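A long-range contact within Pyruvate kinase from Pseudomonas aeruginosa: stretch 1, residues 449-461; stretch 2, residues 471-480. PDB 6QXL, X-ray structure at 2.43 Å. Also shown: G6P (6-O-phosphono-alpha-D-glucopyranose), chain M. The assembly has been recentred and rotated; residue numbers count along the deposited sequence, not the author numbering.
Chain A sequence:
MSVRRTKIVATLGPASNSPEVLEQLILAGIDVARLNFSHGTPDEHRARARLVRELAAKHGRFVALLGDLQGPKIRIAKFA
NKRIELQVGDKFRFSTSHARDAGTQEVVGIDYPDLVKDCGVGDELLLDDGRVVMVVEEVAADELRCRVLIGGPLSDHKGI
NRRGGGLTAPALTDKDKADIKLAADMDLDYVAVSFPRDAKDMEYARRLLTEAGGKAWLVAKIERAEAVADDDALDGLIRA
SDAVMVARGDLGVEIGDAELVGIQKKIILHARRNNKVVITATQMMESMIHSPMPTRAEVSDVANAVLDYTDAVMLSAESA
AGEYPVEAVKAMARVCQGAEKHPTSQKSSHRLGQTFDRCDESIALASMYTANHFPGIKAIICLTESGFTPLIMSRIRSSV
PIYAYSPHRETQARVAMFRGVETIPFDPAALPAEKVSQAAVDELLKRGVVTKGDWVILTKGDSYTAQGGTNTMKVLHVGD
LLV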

# COMPACT_ATOMS: atom_id res chain seq x y z
N VAL A 449 -28.58 -3.06 -23.76
CA VAL A 449 -27.40 -3.00 -22.88
C VAL A 449 -26.79 -1.60 -22.89
O VAL A 449 -26.28 -1.15 -21.87
CB VAL A 449 -26.34 -4.02 -23.29
CG1 VAL A 449 -25.06 -3.85 -22.47
CG2 VAL A 449 -26.92 -5.42 -23.13
N VAL A 450 -26.83 -0.93 -24.03
CA VAL A 450 -26.30 0.41 -24.14
C VAL A 450 -27.32 1.30 -24.85
O VAL A 450 -28.12 0.81 -25.65
CB VAL A 450 -24.95 0.41 -24.87
CG1 VAL A 450 -23.91 -0.47 -24.15
CG2 VAL A 450 -25.03 0.12 -26.40
N THR A 451 -27.26 2.59 -24.57
CA THR A 451 -28.11 3.56 -25.24
C THR A 451 -27.26 4.71 -25.78
O THR A 451 -26.05 4.78 -25.55
CB THR A 451 -29.18 4.12 -24.26
OG1 THR A 451 -29.85 5.26 -24.82
CG2 THR A 451 -28.59 4.56 -22.95
N LYS A 452 -27.90 5.60 -26.53
CA LYS A 452 -27.20 6.74 -27.10
C LYS A 452 -26.61 7.58 -25.94
O LYS A 452 -27.33 7.84 -24.95
CB LYS A 452 -28.16 7.59 -27.93
CG LYS A 452 -27.48 8.57 -28.85
CD LYS A 452 -28.41 9.55 -29.50
CE LYS A 452 -27.60 10.42 -30.47
NZ LYS A 452 -28.39 11.45 -31.20
N GLY A 453 -25.34 7.93 -26.05
CA GLY A 453 -24.65 8.68 -24.99
C GLY A 453 -23.66 7.85 -24.18
O GLY A 453 -22.68 8.40 -23.67
N ASP A 454 -23.91 6.55 -24.08
CA ASP A 454 -22.96 5.65 -23.46
C ASP A 454 -21.72 5.48 -24.35
O ASP A 454 -21.76 5.71 -25.55
CB ASP A 454 -23.59 4.27 -23.21
CG ASP A 454 -24.73 4.31 -22.20
OD1 ASP A 454 -24.75 5.19 -21.31
OD2 ASP A 454 -25.61 3.42 -22.29
N TRP A 455 -20.62 5.09 -23.72
CA TRP A 455 -19.38 4.75 -24.41
C TRP A 455 -19.12 3.27 -24.35
O TRP A 455 -19.67 2.56 -23.53
CB TRP A 455 -18.21 5.49 -23.75
CG TRP A 455 -18.23 6.94 -23.91
CD1 TRP A 455 -18.94 7.84 -23.17
CD2 TRP A 455 -17.48 7.68 -24.85
NE1 TRP A 455 -18.68 9.12 -23.60
CE2 TRP A 455 -17.79 9.05 -24.64
CE3 TRP A 455 -16.58 7.33 -25.86
CZ2 TRP A 455 -17.23 10.06 -25.41
CZ3 TRP A 455 -16.03 8.34 -26.64
CH2 TRP A 455 -16.35 9.70 -26.39
N VAL A 456 -18.23 2.80 -25.20
CA VAL A 456 -17.97 1.38 -25.35
C VAL A 456 -16.52 1.19 -25.77
O VAL A 456 -15.94 2.05 -26.40
CB VAL A 456 -18.99 0.80 -26.38
CG1 VAL A 456 -18.40 -0.08 -27.49
CG2 VAL A 456 -20.02 0.04 -25.62
N ILE A 457 -15.98 0.03 -25.46
CA ILE A 457 -14.64 -0.33 -25.92
C ILE A 457 -14.78 -1.42 -26.96
O ILE A 457 -15.52 -2.38 -26.75
CB ILE A 457 -13.74 -0.84 -24.77
CG1 ILE A 457 -13.39 0.33 -23.85
CG2 ILE A 457 -12.47 -1.49 -25.31
CD1 ILE A 457 -12.53 -0.06 -22.67
N LEU A 458 -14.06 -1.29 -28.07
CA LEU A 458 -14.01 -2.34 -29.05
C LEU A 458 -12.58 -2.77 -29.21
O LEU A 458 -11.69 -1.93 -29.32
CB LEU A 458 -14.58 -1.84 -30.39
CG LEU A 458 -14.84 -2.94 -31.43
CD1 LEU A 458 -15.98 -2.53 -32.32
CD2 LEU A 458 -13.62 -3.26 -32.28
N THR A 459 -12.36 -4.07 -29.22
CA THR A 459 -11.03 -4.62 -29.49
C THR A 459 -11.08 -5.54 -30.67
O THR A 459 -12.07 -6.24 -30.88
CB THR A 459 -10.44 -5.40 -28.27
OG1 THR A 459 -11.19 -6.60 -28.03
CG2 THR A 459 -10.44 -4.52 -27.00
N LYS A 460 -10.00 -5.55 -31.44
CA LYS A 460 -9.91 -6.40 -32.62
C LYS A 460 -8.47 -6.45 -33.07
O LYS A 460 -7.59 -5.83 -32.46
CB LYS A 460 -10.79 -5.85 -33.73
CG LYS A 460 -10.33 -4.53 -34.28
CD LYS A 460 -11.17 -4.08 -35.48
CE LYS A 460 -10.43 -2.88 -36.09
NZ LYS A 460 -11.23 -2.14 -37.09
N GLY A 461 -8.25 -7.18 -34.16
CA GLY A 461 -6.96 -7.20 -34.84
C GLY A 461 -7.11 -6.64 -36.24
O GLY A 461 -8.12 -5.99 -36.56
N ASN A 471 -4.85 -6.56 -31.55
CA ASN A 471 -3.84 -5.52 -31.38
C ASN A 471 -4.39 -4.10 -31.34
O ASN A 471 -3.62 -3.16 -31.45
CB ASN A 471 -2.80 -5.65 -32.48
CG ASN A 471 -3.33 -5.25 -33.86
OD1 ASN A 471 -4.51 -4.87 -34.04
ND2 ASN A 471 -2.42 -5.27 -34.83
N THR A 472 -5.69 -3.91 -31.17
CA THR A 472 -6.28 -2.59 -31.30
C THR A 472 -7.34 -2.40 -30.23
O THR A 472 -8.09 -3.32 -29.95
CB THR A 472 -6.92 -2.42 -32.70
OG1 THR A 472 -5.95 -2.69 -33.72
CG2 THR A 472 -7.53 -1.01 -32.90
N MET A 473 -7.43 -1.20 -29.68
CA MET A 473 -8.44 -0.87 -28.71
C MET A 473 -9.02 0.45 -29.12
O MET A 473 -8.26 1.40 -29.31
CB MET A 473 -7.82 -0.74 -27.30
CG MET A 473 -8.83 -0.44 -26.19
SD MET A 473 -8.08 -0.06 -24.60
CE MET A 473 -8.03 1.73 -24.71
N LYS A 474 -10.33 0.53 -29.26
CA LYS A 474 -11.01 1.77 -29.63
C LYS A 474 -12.02 2.10 -28.58
O LYS A 474 -12.63 1.21 -28.01
CB LYS A 474 -11.75 1.64 -30.98
CG LYS A 474 -10.87 1.61 -32.23
CD LYS A 474 -11.66 1.26 -33.49
CE LYS A 474 -11.16 1.97 -34.78
NZ LYS A 474 -11.97 3.21 -34.99
N VAL A 475 -12.22 3.37 -28.33
CA VAL A 475 -13.24 3.84 -27.40
C VAL A 475 -14.24 4.65 -28.22
O VAL A 475 -13.90 5.68 -28.79
CB VAL A 475 -12.60 4.68 -26.28
CG1 VAL A 475 -13.64 5.29 -25.35
CG2 VAL A 475 -11.63 3.84 -25.49
N LEU A 476 -15.48 4.17 -28.28
CA LEU A 476 -16.49 4.68 -29.20
C LEU A 476 -17.68 5.21 -28.45
O LEU A 476 -18.06 4.68 -27.42
CB LEU A 476 -16.94 3.58 -30.15
CG LEU A 476 -15.81 2.81 -30.85
CD1 LEU A 476 -16.39 1.64 -31.66
CD2 LEU A 476 -14.98 3.73 -31.71
N HIS A 477 -18.26 6.29 -28.97
CA HIS A 477 -19.40 6.96 -28.35
C HIS A 477 -20.66 6.50 -29.10
O HIS A 477 -20.77 6.70 -30.31
CB HIS A 477 -19.24 8.48 -28.43
CG HIS A 477 -20.13 9.25 -27.52
ND1 HIS A 477 -20.25 10.62 -27.58
CD2 HIS A 477 -20.94 8.85 -26.51
CE1 HIS A 477 -21.09 11.04 -26.64
NE2 HIS A 477 -21.53 9.99 -25.99
N VAL A 478 -21.58 5.87 -28.39
CA VAL A 478 -22.78 5.34 -29.00
C VAL A 478 -23.69 6.51 -29.38
O VAL A 478 -24.14 7.27 -28.52
CB VAL A 478 -23.50 4.37 -28.04
CG1 VAL A 478 -24.86 3.96 -28.59
CG2 VAL A 478 -22.63 3.13 -27.81
N GLY A 479 -23.93 6.65 -30.68
CA GLY A 479 -24.57 7.83 -31.25
C GLY A 479 -23.74 8.47 -32.35
O GLY A 479 -24.30 9.03 -33.28
N ASP A 480 -22.43 8.41 -32.26
CA ASP A 480 -21.57 9.00 -33.28
C ASP A 480 -21.53 8.15 -34.54
O ASP A 480 -22.00 7.02 -34.56
CB ASP A 480 -20.13 9.21 -32.75
CG ASP A 480 -20.04 10.29 -31.67
OD1 ASP A 480 -21.10 10.86 -31.23
OD2 ASP A 480 -18.90 10.56 -31.23
C1 G6P M . -10.41 -10.55 -33.89
C2 G6P M . -10.25 -10.89 -35.36
C3 G6P M . -8.75 -11.00 -35.54
C4 G6P M . -7.99 -11.51 -34.32
C5 G6P M . -8.97 -12.43 -33.62
C6 G6P M . -8.27 -13.21 -32.52
O1 G6P M . -11.74 -10.06 -33.82
O2 G6P M . -11.00 -12.07 -35.75
O3 G6P M . -8.40 -9.65 -35.69
O4 G6P M . -6.72 -12.10 -34.69
O5 G6P M . -10.08 -11.70 -33.10
O6 G6P M . -9.09 -13.55 -31.42
P G6P M . -8.51 -14.53 -30.22
O1P G6P M . -8.87 -15.95 -30.60
O2P G6P M . -9.41 -13.80 -29.25
O3P G6P M . -6.97 -14.56 -30.08

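The two stretches pair as antiparallel β-strands, their N-to-C directions 151° apart, and bury 983 Å² between them. Stretch 2 enters at N471, whose amide donates to the carbonyl of K460 (N471 N to K460 O, 3.0 Å). The same carbonyl receives a second, weak bond from the next amide (T472 N to K460 O, 3.0 Å), so one acceptor serves two consecutive donors. The end of the N471 side chain comes nearer to stretch 1, N471 OD1 lying 3.5 Å from G461 CA, and the same oxygen accepts from the hydroxyl of its neighbour (T472 OG1 to N471 OD1, 2.6 Å). G461, opposite N471, lies beside the bound glucose 6-phosphate, with G461 N 2.9 Å from G6P O3; a Cβ on this residue would clash with that oxygen.

T472 completes its pair with K460 through a longer bond, K460 N to T472 O at 3.3 Å, and its carbonyl also meets the CA of T459 (T472 O to T459 CA, 3.2 Å). M473, paired with T459 without backbone hydrogen bonds, directs its side chain to the sheet face shared with I457, and M473 CG packs 3.9 Å from I457 CG2. K474 and L458 then form a reciprocal pair, K474 N to L458 O at 2.8 Å and L458 N to K474 O at 2.9 Å, while the end of the lysine side chain leads away from stretch 1.

V475 returns to the face of M473. Its two methyl groups contact different neighbours: V475 CG1 lies 3.6 Å from W455 CE3, and V475 CG2 lies 4.3 Å from I457 CG1. L476 repeats the reciprocal pattern with V456 (L476 N to V456 O and V456 N to L476 O, both 2.9 Å). On the other face of the sheet, L476 CD1 reaches L458 CB at 4.1 Å, a diagonal contact between apolar side chains.

At H477 the imidazole forms an offset stack with the five-membered ring of W455, the centroids 4.2 Å apart and the planes within 1° of parallel. H477 CB sits over the six-membered ring, 3.6 Å from its centroid, so the histidine covers both parts of the indole. The imidazole edge also makes a weak hydrogen bond, H477 NE2 to G453 O at 3.0 Å.

Beyond the strand, V478 binds the type II turn T451–D454 through both backbone polar groups: V478 N to D454 O is 2.9 Å and G453 N to V478 O is 2.8 Å. Its side chain packs against V450 (V478 CG2 to V450 CG2, 4.1 Å). At G479, CA lies 3.8 Å from K452 CG, and a Cβ would clash with that carbon.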